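Local coordinates for protein putative pectin lyase (Geobacillus virus E2, PDB 7CHU) that serves as the trimeric tailspike of a thermophilic bacteriophage and probably recognises, perhaps also cleaves, polysaccharide on the host surface, at residues 125-130 against 154-159; 183-188 against 207-212; 491-496 against 507-512. All blocks are in the same frame, centred on the assembly; numbering follows the deposited sequence.

Contact 1. Residues 125-130 against 154-159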
ATOM      1  N   THR A 125     -25.823 -12.684  23.787  1.00 18.68           N
ATOM      2  CA  THR A 125     -25.869 -12.421  25.221  1.00 20.95           C
ATOM      3  C   THR A 125     -24.750 -13.090  26.002  1.00 20.44           C
ATOM      4  O   THR A 125     -24.630 -12.846  27.207  1.00 16.90           O
ATOM      5  CB  THR A 125     -27.214 -12.874  25.819  1.00 18.71           C
ATOM      6  OG1 THR A 125     -27.365 -14.289  25.644  1.00 19.19           O
ATOM      7  CG2 THR A 125     -28.374 -12.156  25.130  1.00 19.77           C
ATOM      8  N   SER A 126     -23.944 -13.928  25.368  1.00 17.61           N
ATOM      9  CA  SER A 126     -22.792 -14.496  26.035  1.00 18.22           C
ATOM     10  C   SER A 126     -21.787 -14.892  24.969  1.00 16.94           C
ATOM     11  O   SER A 126     -22.106 -14.970  23.779  1.00 16.27           O
ATOM     12  CB  SER A 126     -23.161 -15.690  26.927  1.00 25.91           C
ATOM     13  OG  SER A 126     -23.538 -16.820  26.170  1.00 22.65           O
ATOM     14  N   LYS A 127     -20.565 -15.130  25.431  1.00 14.61           N
ATOM     15  CA  LYS A 127     -19.412 -15.324  24.566  1.00 17.83           C
ATOM     16  C   LYS A 127     -19.660 -16.459  23.579  1.00 19.12           C
ATOM     17  O   LYS A 127     -20.138 -17.533  23.962  1.00 16.10           O
ATOM     18  CB  LYS A 127     -18.198 -15.626  25.443  1.00 19.95           C
ATOM     19  CG  LYS A 127     -16.935 -15.970  24.695  1.00 22.46           C
ATOM     20  CD  LYS A 127     -15.793 -16.319  25.674  1.00 21.85           C
ATOM     21  CE  LYS A 127     -16.065 -17.574  26.508  1.00 27.50           C
ATOM     22  NZ  LYS A 127     -14.816 -18.005  27.223  1.00 22.35           N
ATOM     23  N   ILE A 128     -19.338 -16.214  22.309  1.00 13.88           N
ATOM     24  CA  ILE A 128     -19.374 -17.225  21.254  1.00 15.65           C
ATOM     25  C   ILE A 128     -17.943 -17.619  20.924  1.00 16.83           C
ATOM     26  O   ILE A 128     -17.113 -16.755  20.626  1.00 16.23           O
ATOM     27  CB  ILE A 128     -20.113 -16.704  20.008  1.00 16.90           C
ATOM     28  CG1 ILE A 128     -21.614 -16.551  20.316  1.00 16.91           C
ATOM     29  CG2 ILE A 128     -19.901 -17.654  18.820  1.00 14.45           C
ATOM     30  CD1 ILE A 128     -22.366 -15.745  19.273  1.00 19.49           C
ATOM     31  N   THR A 129     -17.657 -18.916  20.937  1.00 15.78           N
ATOM     32  CA  THR A 129     -16.288 -19.392  20.837  1.00 17.26           C
ATOM     33  C   THR A 129     -16.057 -20.107  19.511  1.00 17.57           C
ATOM     34  O   THR A 129     -16.897 -20.886  19.049  1.00 15.14           O
ATOM     35  CB  THR A 129     -15.951 -20.324  22.012  1.00 20.64           C
ATOM     36  OG1 THR A 129     -16.801 -21.479  21.971  1.00 26.96           O
ATOM     37  CG2 THR A 129     -16.151 -19.605  23.350  1.00 16.35           C
ATOM     38  N   ILE A 130     -14.904 -19.837  18.916  1.00 16.66           N
ATOM     39  CA  ILE A 130     -14.425 -20.497  17.714  1.00 16.43           C
ATOM     40  C   ILE A 130     -13.115 -21.171  18.115  1.00 21.33           C
ATOM     41  O   ILE A 130     -12.103 -20.487  18.341  1.00 15.60           O
ATOM     42  CB  ILE A 130     -14.211 -19.503  16.559  1.00 16.44           C
ATOM     43  CG1 ILE A 130     -15.521 -18.800  16.188  1.00 17.95           C
ATOM     44  CG2 ILE A 130     -13.703 -20.243  15.313  1.00 14.93           C
ATOM     45  CD1 ILE A 130     -15.866 -17.572  16.995  1.00 13.87           C
ATOM     46  N   GLY A 154     -17.232  -8.396  30.601  1.00 19.94           N
ATOM     47  CA  GLY A 154     -15.893  -8.265  30.068  1.00 18.20           C
ATOM     48  C   GLY A 154     -15.488  -9.340  29.079  1.00 21.82           C
ATOM     49  O   GLY A 154     -14.366  -9.288  28.564  1.00 20.50           O
ATOM     50  N   ASN A 155     -16.359 -10.306  28.790  1.00 19.20           N
ATOM     51  CA  ASN A 155     -16.036 -11.346  27.824  1.00 19.65           C
ATOM     52  C   ASN A 155     -16.134 -10.817  26.401  1.00 18.12           C
ATOM     53  O   ASN A 155     -16.797  -9.810  26.146  1.00 15.21           O
ATOM     54  CB  ASN A 155     -16.979 -12.543  27.972  1.00 16.73           C
ATOM     55  CG  ASN A 155     -16.450 -13.590  28.952  1.00 20.85           C
ATOM     56  OD1 ASN A 155     -15.292 -13.543  29.368  1.00 20.13           O
ATOM     57  ND2 ASN A 155     -17.306 -14.535  29.326  1.00 18.54           N
ATOM     58  N   PRO A 156     -15.494 -11.495  25.450  1.00 18.27           N
ATOM     59  CA  PRO A 156     -15.645 -11.110  24.042  1.00 17.90           C
ATOM     60  C   PRO A 156     -16.952 -11.624  23.455  1.00 17.79           C
ATOM     61  O   PRO A 156     -17.550 -12.574  23.958  1.00 17.52           O
ATOM     62  CB  PRO A 156     -14.440 -11.765  23.361  1.00 14.18           C
ATOM     63  CG  PRO A 156     -14.039 -12.892  24.267  1.00 17.72           C
ATOM     64  CD  PRO A 156     -14.385 -12.447  25.658  1.00 16.30           C
ATOM     65  N   VAL A 157     -17.398 -10.951  22.388  1.00 15.14           N
ATOM     66  CA  VAL A 157     -18.538 -11.443  21.616  1.00 16.50           C
ATOM     67  C   VAL A 157     -18.132 -12.692  20.849  1.00 18.08           C
ATOM     68  O   VAL A 157     -18.779 -13.742  20.944  1.00 15.89           O
ATOM     69  CB  VAL A 157     -19.068 -10.352  20.667  1.00 16.25           C
ATOM     70  CG1 VAL A 157     -20.259 -10.867  19.883  1.00 17.58           C
ATOM     71  CG2 VAL A 157     -19.482  -9.130  21.431  1.00 19.15           C
ATOM     72  N   PHE A 158     -17.023 -12.607  20.108  1.00 14.82           N
ATOM     73  CA  PHE A 158     -16.426 -13.749  19.426  1.00 16.90           C
ATOM     74  C   PHE A 158     -15.049 -13.984  20.026  1.00 17.79           C
ATOM     75  O   PHE A 158     -14.175 -13.118  19.916  1.00 13.87           O
ATOM     76  CB  PHE A 158     -16.282 -13.500  17.920  1.00 15.15           C
ATOM     77  CG  PHE A 158     -17.575 -13.460  17.176  1.00 16.94           C
ATOM     78  CD1 PHE A 158     -18.474 -14.519  17.252  1.00 18.64           C
ATOM     79  CD2 PHE A 158     -17.881 -12.377  16.362  1.00 18.33           C
ATOM     80  CE1 PHE A 158     -19.662 -14.486  16.539  1.00 21.22           C
ATOM     81  CE2 PHE A 158     -19.062 -12.341  15.647  1.00 18.93           C
ATOM     82  CZ  PHE A 158     -19.957 -13.386  15.736  1.00 16.09           C
ATOM     83  N   GLU A 159     -14.834 -15.179  20.584  1.00 13.74           N
ATOM     84  CA  GLU A 159     -13.534 -15.604  21.085  1.00 15.17           C
ATOM     85  C   GLU A 159     -12.952 -16.649  20.134  1.00 17.21           C
ATOM     86  O   GLU A 159     -13.499 -17.754  20.012  1.00 17.17           O
ATOM     87  CB  GLU A 159     -13.654 -16.172  22.511  1.00 14.78           C
ATOM     88  CG  GLU A 159     -12.291 -16.458  23.165  1.00 16.65           C
ATOM     89  CD  GLU A 159     -12.376 -17.241  24.507  1.00 22.88           C
ATOM     90  OE1 GLU A 159     -13.264 -18.105  24.675  1.00 27.01           O
ATOM     91  OE2 GLU A 159     -11.527 -17.008  25.394  1.00 27.43           O
TER
HETATM   92  O   HOH W   1     -20.223 -14.489  28.534  1.00 10.56           O

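Contact 2. Residues 183-188 against 207-212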
ATOM      1  N   ASN A 183     -22.086  -0.109  23.901  1.00 18.00           N
ATOM      2  CA  ASN A 183     -21.487   0.550  25.063  1.00 18.86           C
ATOM      3  C   ASN A 183     -21.464  -0.344  26.289  1.00 20.96           C
ATOM      4  O   ASN A 183     -21.225   0.134  27.403  1.00 20.06           O
ATOM      5  CB  ASN A 183     -22.193   1.869  25.381  1.00 23.09           C
ATOM      6  CG  ASN A 183     -22.027   2.882  24.267  1.00 22.47           C
ATOM      7  OD1 ASN A 183     -22.999   3.446  23.770  1.00 26.91           O
ATOM      8  ND2 ASN A 183     -20.795   3.077  23.840  1.00 18.31           N
ATOM      9  N   ASN A 184     -21.679  -1.642  26.106  1.00 17.15           N
ATOM     10  CA  ASN A 184     -21.563  -2.584  27.204  1.00 18.85           C
ATOM     11  C   ASN A 184     -20.106  -2.962  27.460  1.00 21.03           C
ATOM     12  O   ASN A 184     -19.227  -2.780  26.610  1.00 18.04           O
ATOM     13  CB  ASN A 184     -22.386  -3.833  26.918  1.00 20.54           C
ATOM     14  CG  ASN A 184     -23.866  -3.536  26.871  1.00 20.69           C
ATOM     15  OD1 ASN A 184     -24.572  -3.906  25.931  1.00 21.42           O
ATOM     16  ND2 ASN A 184     -24.339  -2.845  27.877  1.00 18.84           N
ATOM     17  N   ASP A 185     -19.857  -3.504  28.653  1.00 18.84           N
ATOM     18  CA  ASP A 185     -18.515  -3.968  29.023  1.00 20.05           C
ATOM     19  C   ASP A 185     -18.277  -5.352  28.425  1.00 20.61           C
ATOM     20  O   ASP A 185     -18.410  -6.393  29.085  1.00 19.98           O
ATOM     21  CB  ASP A 185     -18.330  -3.982  30.534  1.00 22.62           C
ATOM     22  CG  ASP A 185     -16.920  -4.360  30.941  1.00 24.57           C
ATOM     23  OD1 ASP A 185     -16.032  -4.518  30.064  1.00 21.97           O
ATOM     24  OD2 ASP A 185     -16.699  -4.506  32.156  1.00 29.57           O
ATOM     25  N   CYS A 186     -17.916  -5.351  27.139  1.00 16.38           N
ATOM     26  CA  CYS A 186     -17.561  -6.555  26.395  1.00 17.10           C
ATOM     27  C   CYS A 186     -16.395  -6.227  25.472  1.00 14.66           C
ATOM     28  O   CYS A 186     -16.184  -5.068  25.112  1.00 14.15           O
ATOM     29  CB  CYS A 186     -18.747  -7.117  25.598  1.00 15.35           C
ATOM     30  SG  CYS A 186     -19.314  -6.018  24.259  1.00 20.96           S
ATOM     31  N   ILE A 187     -15.610  -7.250  25.129  1.00 13.50           N
ATOM     32  CA  ILE A 187     -14.632  -7.177  24.051  1.00 12.81           C
ATOM     33  C   ILE A 187     -15.363  -7.515  22.751  1.00 13.44           C
ATOM     34  O   ILE A 187     -16.223  -8.391  22.737  1.00 15.84           O
ATOM     35  CB  ILE A 187     -13.461  -8.146  24.312  1.00 13.84           C
ATOM     36  CG1 ILE A 187     -12.688  -7.725  25.579  1.00 18.91           C
ATOM     37  CG2 ILE A 187     -12.528  -8.248  23.064  1.00 12.31           C
ATOM     38  CD1 ILE A 187     -11.816  -8.832  26.160  1.00 18.60           C
ATOM     39  N   GLY A 188     -15.059  -6.807  21.669  1.00 16.61           N
ATOM     40  CA  GLY A 188     -15.739  -7.129  20.429  1.00 14.37           C
ATOM     41  C   GLY A 188     -15.282  -8.460  19.892  1.00 13.73           C
ATOM     42  O   GLY A 188     -16.079  -9.388  19.721  1.00 15.56           O
ATOM     43  N   CYS A 207     -17.714  -0.981  21.961  1.00 12.73           N
ATOM     44  CA  CYS A 207     -17.375  -1.958  22.996  1.00 16.34           C
ATOM     45  C   CYS A 207     -16.636  -1.220  24.111  1.00 15.56           C
ATOM     46  O   CYS A 207     -15.623  -0.573  23.854  1.00 16.10           O
ATOM     47  CB  CYS A 207     -16.500  -3.072  22.429  1.00 14.82           C
ATOM     48  SG  CYS A 207     -17.278  -4.024  21.142  1.00 16.60           S
ATOM     49  N   ALA A 208     -17.119  -1.334  25.345  1.00 15.66           N
ATOM     50  CA  ALA A 208     -16.491  -0.575  26.428  1.00 17.19           C
ATOM     51  C   ALA A 208     -15.269  -1.280  27.022  1.00 18.55           C
ATOM     52  O   ALA A 208     -14.517  -0.667  27.794  1.00 18.15           O
ATOM     53  CB  ALA A 208     -17.523  -0.263  27.512  1.00 17.06           C
ATOM     54  N   ASN A 209     -15.041  -2.537  26.675  1.00 17.33           N
ATOM     55  CA  ASN A 209     -13.763  -3.186  26.930  1.00 16.74           C
ATOM     56  C   ASN A 209     -12.905  -2.984  25.674  1.00 15.05           C
ATOM     57  O   ASN A 209     -13.176  -2.080  24.883  1.00 16.83           O
ATOM     58  CB  ASN A 209     -13.999  -4.649  27.313  1.00 16.91           C
ATOM     59  CG  ASN A 209     -12.965  -5.186  28.283  1.00 17.98           C
ATOM     60  OD1 ASN A 209     -11.809  -5.392  27.918  1.00 16.77           O
ATOM     61  ND2 ASN A 209     -13.390  -5.461  29.516  1.00 18.53           N
ATOM     62  N   HIS A 210     -11.851  -3.774  25.482  1.00 17.13           N
ATOM     63  CA  HIS A 210     -11.074  -3.663  24.253  1.00 13.74           C
ATOM     64  C   HIS A 210     -11.989  -3.905  23.053  1.00 14.23           C
ATOM     65  O   HIS A 210     -12.937  -4.694  23.130  1.00 15.07           O
ATOM     66  CB  HIS A 210      -9.936  -4.686  24.225  1.00 11.73           C
ATOM     67  CG  HIS A 210      -8.956  -4.575  25.353  1.00 15.96           C
ATOM     68  ND1 HIS A 210      -8.300  -3.398  25.677  1.00 13.23           N
ATOM     69  CD2 HIS A 210      -8.471  -5.519  26.194  1.00 13.95           C
ATOM     70  CE1 HIS A 210      -7.471  -3.629  26.679  1.00 15.79           C
ATOM     71  NE2 HIS A 210      -7.548  -4.909  27.003  1.00 16.54           N
ATOM     72  N   GLY A 211     -11.722  -3.212  21.952  1.00 16.04           N
ATOM     73  CA  GLY A 211     -12.494  -3.456  20.743  1.00 15.27           C
ATOM     74  C   GLY A 211     -12.058  -4.773  20.145  1.00 13.44           C
ATOM     75  O   GLY A 211     -12.857  -5.693  19.967  1.00 16.77           O
ATOM     76  N   LEU A 212     -10.769  -4.868  19.850  1.00 12.67           N
ATOM     77  CA  LEU A 212     -10.150  -6.072  19.314  1.00 13.22           C
ATOM     78  C   LEU A 212      -8.978  -6.400  20.233  1.00 16.68           C
ATOM     79  O   LEU A 212      -8.071  -5.583  20.401  1.00 17.00           O
ATOM     80  CB  LEU A 212      -9.702  -5.842  17.865  1.00 15.06           C
ATOM     81  CG  LEU A 212      -8.867  -6.879  17.123  1.00 16.13           C
ATOM     82  CD1 LEU A 212      -9.697  -8.152  16.935  1.00 16.66           C
ATOM     83  CD2 LEU A 212      -8.414  -6.316  15.772  1.00 16.65           C
TER

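Contact 3. Residues 491-496 against 507-512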
ATOM      1  N   LEU A 491      54.676  25.039  -1.341  1.00 20.31           N
ATOM      2  CA  LEU A 491      54.531  25.563  -2.684  1.00 19.80           C
ATOM      3  C   LEU A 491      54.941  27.034  -2.716  1.00 18.83           C
ATOM      4  O   LEU A 491      55.043  27.688  -1.682  1.00 17.55           O
ATOM      5  CB  LEU A 491      53.083  25.429  -3.144  1.00 18.43           C
ATOM      6  CG  LEU A 491      52.490  24.019  -3.119  1.00 22.38           C
ATOM      7  CD1 LEU A 491      51.016  24.114  -3.425  1.00 22.17           C
ATOM      8  CD2 LEU A 491      53.212  23.141  -4.104  1.00 25.36           C
ATOM      9  N   ASN A 492      55.155  27.559  -3.923  1.00 17.73           N
ATOM     10  CA  ASN A 492      55.372  28.990  -4.093  1.00 18.02           C
ATOM     11  C   ASN A 492      54.214  29.798  -3.513  1.00 20.40           C
ATOM     12  O   ASN A 492      53.058  29.356  -3.507  1.00 17.35           O
ATOM     13  CB  ASN A 492      55.554  29.326  -5.563  1.00 19.75           C
ATOM     14  CG  ASN A 492      56.894  28.886  -6.078  1.00 21.92           C
ATOM     15  OD1 ASN A 492      57.677  28.279  -5.345  1.00 21.32           O
ATOM     16  ND2 ASN A 492      57.173  29.182  -7.337  1.00 26.24           N
ATOM     17  N   ASN A 493      54.549  30.982  -2.986  1.00 15.56           N
ATOM     18  CA  ASN A 493      53.572  31.925  -2.422  1.00 17.02           C
ATOM     19  C   ASN A 493      52.928  31.370  -1.154  1.00 18.13           C
ATOM     20  O   ASN A 493      51.747  31.593  -0.884  1.00 17.37           O
ATOM     21  CB  ASN A 493      52.521  32.333  -3.458  1.00 18.79           C
ATOM     22  CG  ASN A 493      53.134  33.115  -4.633  1.00 17.84           C
ATOM     23  OD1 ASN A 493      53.854  34.088  -4.439  1.00 17.87           O
ATOM     24  ND2 ASN A 493      52.856  32.682  -5.832  1.00 20.11           N
ATOM     25  N   SER A 494      53.737  30.694  -0.334  1.00 18.67           N
ATOM     26  CA  SER A 494      53.261  29.990   0.852  1.00 15.80           C
ATOM     27  C   SER A 494      53.765  30.656   2.122  1.00 15.84           C
ATOM     28  O   SER A 494      54.971  30.845   2.293  1.00 15.17           O
ATOM     29  CB  SER A 494      53.729  28.536   0.847  1.00 16.26           C
ATOM     30  OG  SER A 494      53.016  27.814  -0.128  1.00 19.79           O
ATOM     31  N   LEU A 495      52.842  30.955   3.027  1.00 16.12           N
ATOM     32  CA  LEU A 495      53.166  31.425   4.370  1.00 18.49           C
ATOM     33  C   LEU A 495      53.079  30.242   5.335  1.00 17.21           C
ATOM     34  O   LEU A 495      52.118  29.466   5.280  1.00 16.22           O
ATOM     35  CB  LEU A 495      52.206  32.543   4.768  1.00 21.00           C
ATOM     36  CG  LEU A 495      52.424  33.384   6.015  1.00 21.80           C
ATOM     37  CD1 LEU A 495      53.695  34.244   5.895  1.00 14.50           C
ATOM     38  CD2 LEU A 495      51.181  34.239   6.199  1.00 23.51           C
ATOM     39  N   PHE A 496      54.097  30.080   6.185  1.00 18.11           N
ATOM     40  CA  PHE A 496      54.185  28.932   7.094  1.00 18.04           C
ATOM     41  C   PHE A 496      55.143  29.273   8.229  1.00 17.50           C
ATOM     42  O   PHE A 496      55.945  30.197   8.123  1.00 17.36           O
ATOM     43  CB  PHE A 496      54.667  27.666   6.378  1.00 14.38           C
ATOM     44  CG  PHE A 496      56.088  27.753   5.861  1.00 17.80           C
ATOM     45  CD1 PHE A 496      57.107  27.018   6.450  1.00 18.02           C
ATOM     46  CD2 PHE A 496      56.398  28.573   4.778  1.00 18.05           C
ATOM     47  CE1 PHE A 496      58.412  27.102   5.966  1.00 18.41           C
ATOM     48  CE2 PHE A 496      57.696  28.665   4.283  1.00 18.55           C
ATOM     49  CZ  PHE A 496      58.707  27.923   4.877  1.00 19.90           C
ATOM     50  N   LYS A 507      57.639  31.454   1.420  1.00 17.72           N
ATOM     51  CA  LYS A 507      58.268  31.086   0.155  1.00 17.04           C
ATOM     52  C   LYS A 507      57.586  31.883  -0.943  1.00 19.35           C
ATOM     53  O   LYS A 507      56.398  31.679  -1.224  1.00 15.31           O
ATOM     54  CB  LYS A 507      58.173  29.589  -0.122  1.00 20.28           C
ATOM     55  CG  LYS A 507      58.693  29.199  -1.498  1.00 20.33           C
ATOM     56  CD  LYS A 507      58.583  27.666  -1.754  1.00 22.14           C
ATOM     57  CE  LYS A 507      59.726  26.915  -1.081  1.00 23.87           C
ATOM     58  NZ  LYS A 507      59.680  25.434  -1.308  1.00 20.98           N
ATOM     59  N   ASP A 508      58.333  32.779  -1.590  1.00 17.68           N
ATOM     60  CA  ASP A 508      57.663  33.741  -2.456  1.00 18.30           C
ATOM     61  C   ASP A 508      57.504  33.176  -3.869  1.00 17.16           C
ATOM     62  O   ASP A 508      57.775  32.004  -4.152  1.00 17.91           O
ATOM     63  CB  ASP A 508      58.366  35.107  -2.420  1.00 18.94           C
ATOM     64  CG  ASP A 508      59.792  35.085  -2.984  1.00 22.48           C
ATOM     65  OD1 ASP A 508      60.166  34.095  -3.659  1.00 19.61           O
ATOM     66  OD2 ASP A 508      60.536  36.083  -2.750  1.00 23.79           O
ATOM     67  N   ASN A 509      57.037  34.036  -4.769  1.00 18.16           N
ATOM     68  CA  ASN A 509      56.769  33.639  -6.140  1.00 21.58           C
ATOM     69  C   ASN A 509      58.010  33.143  -6.865  1.00 19.15           C
ATOM     70  O   ASN A 509      57.875  32.467  -7.883  1.00 21.33           O
ATOM     71  CB  ASN A 509      56.158  34.809  -6.900  1.00 18.78           C
ATOM     72  CG  ASN A 509      55.481  34.373  -8.199  1.00 21.81           C
ATOM     73  OD1 ASN A 509      54.612  33.498  -8.209  1.00 24.82           O
ATOM     74  ND2 ASN A 509      55.903  34.966  -9.292  1.00 20.55           N
ATOM     75  N   THR A 510      59.207  33.469  -6.387  1.00 18.94           N
ATOM     76  CA  THR A 510      60.427  32.987  -7.031  1.00 17.97           C
ATOM     77  C   THR A 510      60.857  31.615  -6.511  1.00 20.25           C
ATOM     78  O   THR A 510      61.901  31.102  -6.936  1.00 20.07           O
ATOM     79  CB  THR A 510      61.579  34.005  -6.848  1.00 19.72           C
ATOM     80  OG1 THR A 510      62.060  33.977  -5.495  1.00 18.56           O
ATOM     81  CG2 THR A 510      61.118  35.428  -7.189  1.00 21.02           C
ATOM     82  N   GLY A 511      60.091  31.017  -5.590  1.00 20.05           N
ATOM     83  CA  GLY A 511      60.478  29.759  -4.997  1.00 18.60           C
ATOM     84  C   GLY A 511      61.512  29.858  -3.897  1.00 19.99           C
ATOM     85  O   GLY A 511      62.004  28.823  -3.428  1.00 22.38           O
ATOM     86  N   THR A 512      61.837  31.058  -3.455  1.00 17.40           N
ATOM     87  CA  THR A 512      62.845  31.292  -2.429  1.00 20.41           C
ATOM     88  C   THR A 512      62.177  31.462  -1.061  1.00 18.44           C
ATOM     89  O   THR A 512      61.226  32.238  -0.917  1.00 17.00           O
ATOM     90  CB  THR A 512      63.661  32.532  -2.810  1.00 20.80           C
ATOM     91  OG1 THR A 512      64.207  32.341  -4.120  1.00 18.53           O
ATOM     92  CG2 THR A 512      64.798  32.796  -1.822  1.00 22.04           C
TER
HETATM   93  O   HOH W   2      55.250  30.944  -8.699  1.00 22.40           O
HETATM   94  O   HOH W   3      55.326  36.132  -3.524  1.00 19.40           O

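Contact 1. Residues 125-130 against 154-159
Lys127 reaches over Pro156 to pair with Glu159; the root of its chain meets Pro156 O and the outer half Glu159 OE1. Lys127 CB and CG both lie 3.5 Å from Pro156 O. CG stands anti to the backbone N (chi1 175°), which also brings it beside Glu159 CB. Lys127 CD passes the proline ring and comes to 3.3 Å from Glu159 OE1, which CE also touches after a bend about the CG-CD bond (chi3 64°) turns it aside. Lys127 NZ forms a salt bridge of 3.0 Å with Glu159 OE1, approaching from above the carboxylate plane. A long, flexible lysine suits this partly exposed edge: its methylenes pack while its charge is met. Thr129 CG2 lies beside the same carboxylate.

On the other side of the strand, Ile128 and Phe158 lie side by side in the interior, Ile128 CG2 touching the ring edge at Phe158 CD1 (3.8 Å). Helix 91-99 packs on Ile128. The backbones themselves pair in parallel: Ile128 N donates to Val157 O (2.9 Å), Glu159 N to Ile128 O (2.8 Å), and Ile130 N to Glu159 O (2.7 Å). Such parallel pairing of strands from successive coils, with a corner turned at 157-158, marks the right-handed parallel beta-helix of pectate lyase-like proteins.

Contact 2. Residues 183-188 against 207-212
Ile187, Cys207 and Asn209 carry the join between two consecutive coils of the parallel beta-helix, where loop 207-211 lies against the start of strand 187-195, which turns a corner at Gly188. Asn209 ND2 donates to the syn lone pair of Asp185 OD1 at 2.9 Å, with the carboxylate and amide planes only 12° apart. Asp185 is the centre of an inverse gamma turn, and its CG stands anti to the backbone N (chi1 -176°), the rotamer from which OD1 meets the amide. Asn209 OD1 turns back to accept from His210 N, so both ends of the amide are occupied and its rotation is fixed, a task that asparagine, with a donor and an acceptor on one short stem, suits well. The backbone N of Asn209 also donates to Cys186 O, from above the carbonyl plane, and Ala208 N donates to Asn184 O.

Ile187 spreads its branches along the loop: Ile187 CG1 rests 3.4 Å from Asn209 OD1, CG2 lies near His210 O, and Ile187 CA makes a CA-H...O contact of 3.1 Å with that same carbonyl. Gly188 N gives weak bonds to His210 O and Gly211 O; without a side chain, Gly188 lets Gly211 O and Cys207 SG come close at the corner. Cys207 is small and apolar enough for the buried interior. Cys207 SG sits 3.5 Å from Gly188 CA and 4.2 Å from Cys186 SG, two sulphurs in packing contact and not bonded as a disulphide.

Contact 3. Residues 491-496 against 507-512
Lys507 O is gripped by two successive backbone N-H groups across the contact: Ser494 N, at 3.0 Å and in the carbonyl plane, and Asn493 N, whose bond is weak because it is sharply bent. Two residues facing one make a G1 beta bulge. Asn493 holds its first position with a positive phi (67°), a conformation that asparagine tolerates better than most residues. Lys507 N returns a bond to Ser494 O (2.9 Å), completing the antiparallel hydrogen-bonded pair.

The Asn493 side chain then runs beside Asn509, amide planes 12° apart, and Asn493 ND2 donates to Asn509 OD1 at 3.1 Å. One water links Asn492 ND2 to Asn509 OD1, another Asn493 OD1 to Asn509 N. Asp508 braces the type I turn 508-511: Asp508 OD1 accepts from Thr510 OG1 (2.6 Å) and from Thr510 N in an Asx turn. Gly511 takes the positive phi that ends the turn. Lys507 CG is anti to the backbone N (chi1 174°), CD passes Leu491 O (3.5 Å), and NZ bonds to Thr490 O.

The bulge and turn lie at one end of the antiparallel sheet of strands 494-498, 503-507 and 513-515, whose outer strand 494-498 pairs on with a strand of the second subunit.

How the contacts relate
The three contacts follow one another along the chain. Contacts 1 and 2 lie in the beta-helix, their centres 11 Å apart, and share a junction: strands 156-160 and 187-195 are parallel neighbours, and Val157 N probably bonds to Ile187 O at 2.8 Å. Residues 125-130, 154-159, 183-188 and 207-212 therefore follow as steps of successive coils up one side of the solenoid. Contact 3 is some 91 Å from contact 1 between centres, on the opposite side of the chain's centre, in a small antiparallel sheet near the C-terminus. The elongated spike thus combines coil-on-coil stacking within one chain with a C-terminal region where strands of different subunits join.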